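Local coordinates for protein farnesyl pyrophosphate synthetase (Staphylococcus aureus, PDB 5H9D) that probably acts as a heptaprenyl diphosphate synthase, a magnesium-dependent prenyltransferase that builds a long isoprenoid diphosphate chain, at residues Ile159-Arg164 against Phe205-Asp210. Sequence-based numbering, arbitrary orientation.
Sequences INYLRR and FQIIDD
The ring of Tyr161 meets the carboxylate of Asp210 edge-on: OD2 lies near the ring plane, by the hydroxyl corner, and neither ring face is covered by the 205-210 segment. On the CD1-CE1 side of the rim, also in plane, sits CD2 of Leu162, from the tyrosine's own helix. Beyond the two segments the tyrosine side chain also packs on Thr235 and on Leu236 and Leu239 of helix 236-243. The two flat groups are strongly twisted, with 69° between ring and carboxylate. Tyr161 donates its hydroxyl proton, OH lying 2.5 Å from Asp210 OD2, and approaches that oxygen nearly in line with its C-O bond. Asp210 OD2 also lies 3.3 Å from Tyr161 CE2, so it leans toward that side of the hydroxyl. With CG anti to the backbone N (chi1 153°), the tyrosine reaches across a gap that the backbones leave wide, the short helical axes passing 11.5 Å apart at 111°.

This is a worked case of a tyrosine bonded to an aspartate of the second aspartate-rich motif, DDxxD, which helix 188-215 carries in the all-helical prenyl synthase fold. Asp209 and Asp210 are its first two aspartates; in relatives this motif works with magnesium in holding diphosphate, and the bond is consistent with positioning Asp210. Here the carboxylate of Asp210 is met at both oxygens, firmly only at OD2. Its OD1 accepts a weak bond from Gln206 NE2 at 3.1 Å, one turn earlier. Gln206 in turn has its OE1 bonded to Thr169 of the helix that bears the tyrosine, which limits how its amide can turn. Ile207 CG1 comes to 4.0 Å from Tyr161 OH, a loose van der Waals contact, while the Ile207 side chain also packs on Ile165 and on helix 276-296.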
# COMPACT_ATOMS: atom_id res chain seq x y z
N ILE A 159 -15.68 -2.83 18.67
CA ILE A 159 -15.04 -4.06 18.23
C ILE A 159 -14.72 -3.92 16.74
O ILE A 159 -13.75 -4.49 16.22
CB ILE A 159 -15.98 -5.29 18.49
CG1 ILE A 159 -15.18 -6.52 18.92
CG2 ILE A 159 -16.81 -5.59 17.26
CD1 ILE A 159 -14.40 -7.15 17.84
N ASN A 160 -15.52 -3.10 16.06
CA ASN A 160 -15.34 -2.90 14.63
C ASN A 160 -14.32 -1.79 14.30
O ASN A 160 -13.73 -1.77 13.22
CB ASN A 160 -16.71 -2.61 14.01
CG ASN A 160 -16.68 -2.57 12.50
OD1 ASN A 160 -16.48 -3.60 11.83
ND2 ASN A 160 -16.88 -1.36 11.94
N TYR A 161 -14.11 -0.85 15.23
CA TYR A 161 -13.14 0.21 15.01
C TYR A 161 -11.76 -0.40 15.18
O TYR A 161 -10.84 -0.04 14.47
CB TYR A 161 -13.35 1.38 16.00
CG TYR A 161 -12.10 2.16 16.30
CD1 TYR A 161 -11.14 1.65 17.20
CD2 TYR A 161 -11.80 3.34 15.62
CE1 TYR A 161 -9.93 2.27 17.40
CE2 TYR A 161 -10.57 3.99 15.81
CZ TYR A 161 -9.64 3.43 16.70
OH TYR A 161 -8.38 3.98 16.87
N LEU A 162 -11.64 -1.34 16.11
CA LEU A 162 -10.36 -2.03 16.37
C LEU A 162 -9.91 -2.89 15.18
O LEU A 162 -8.72 -2.98 14.85
CB LEU A 162 -10.50 -2.94 17.59
CG LEU A 162 -10.66 -2.24 18.93
CD1 LEU A 162 -10.63 -3.31 19.99
CD2 LEU A 162 -9.56 -1.21 19.18
N ARG A 163 -10.89 -3.54 14.55
CA ARG A 163 -10.63 -4.41 13.42
C ARG A 163 -10.14 -3.52 12.27
O ARG A 163 -9.35 -3.95 11.42
CB ARG A 163 -11.95 -5.15 13.10
CG ARG A 163 -11.88 -6.28 12.09
CD ARG A 163 -12.90 -7.37 12.43
NE ARG A 163 -14.18 -6.80 12.82
CZ ARG A 163 -15.14 -7.49 13.46
NH1 ARG A 163 -14.94 -8.77 13.77
NH2 ARG A 163 -16.27 -6.89 13.83
N ARG A 164 -10.59 -2.27 12.29
CA ARG A 164 -10.26 -1.27 11.27
C ARG A 164 -8.87 -0.69 11.46
O ARG A 164 -8.22 -0.35 10.47
CB ARG A 164 -11.30 -0.13 11.27
CG ARG A 164 -11.27 0.81 10.03
CD ARG A 164 -12.56 1.68 9.90
NE ARG A 164 -12.54 2.82 10.82
CZ ARG A 164 -13.56 3.20 11.60
NH1 ARG A 164 -14.71 2.53 11.58
NH2 ARG A 164 -13.42 4.22 12.43
N PHE A 205 -0.19 2.44 18.58
CA PHE A 205 0.29 3.46 17.68
C PHE A 205 -0.89 4.28 17.15
O PHE A 205 -0.99 5.48 17.40
CB PHE A 205 1.02 2.77 16.53
CG PHE A 205 1.74 3.73 15.58
CD1 PHE A 205 2.68 4.63 16.06
CD2 PHE A 205 1.50 3.69 14.22
CE1 PHE A 205 3.38 5.46 15.18
CE2 PHE A 205 2.19 4.51 13.35
CZ PHE A 205 3.12 5.39 13.82
N GLN A 206 -1.77 3.60 16.41
CA GLN A 206 -2.95 4.21 15.81
C GLN A 206 -3.90 4.86 16.81
O GLN A 206 -4.44 5.93 16.56
CB GLN A 206 -3.72 3.17 14.98
CG GLN A 206 -4.87 3.75 14.13
CD GLN A 206 -4.38 4.88 13.19
OE1 GLN A 206 -3.59 4.63 12.27
NE2 GLN A 206 -4.84 6.12 13.44
N ILE A 207 -4.12 4.20 17.95
CA ILE A 207 -5.02 4.78 18.91
C ILE A 207 -4.47 6.14 19.33
O ILE A 207 -5.22 7.09 19.54
CB ILE A 207 -5.21 3.87 20.13
CG1 ILE A 207 -5.95 2.60 19.70
CG2 ILE A 207 -6.00 4.60 21.19
CD1 ILE A 207 -6.23 1.61 20.80
N ILE A 208 -3.16 6.24 19.41
CA ILE A 208 -2.55 7.50 19.78
C ILE A 208 -2.80 8.57 18.73
O ILE A 208 -3.16 9.69 19.08
CB ILE A 208 -1.06 7.33 20.10
CG1 ILE A 208 -0.94 6.82 21.54
CG2 ILE A 208 -0.28 8.63 19.92
CD1 ILE A 208 0.29 5.98 21.79
N ASP A 209 -2.62 8.25 17.45
CA ASP A 209 -2.91 9.21 16.39
C ASP A 209 -4.33 9.82 16.59
O ASP A 209 -4.50 11.03 16.56
CB ASP A 209 -2.92 8.53 15.02
CG ASP A 209 -1.55 8.42 14.39
OD1 ASP A 209 -0.61 7.91 15.04
OD2 ASP A 209 -1.43 8.84 13.22
N ASP A 210 -5.32 8.95 16.77
CA ASP A 210 -6.69 9.38 16.92
C ASP A 210 -6.91 10.26 18.10
O ASP A 210 -7.75 11.14 18.09
CB ASP A 210 -7.64 8.18 16.98
CG ASP A 210 -7.60 7.35 15.72
OD1 ASP A 210 -7.07 7.85 14.67
OD2 ASP A 210 -8.10 6.21 15.76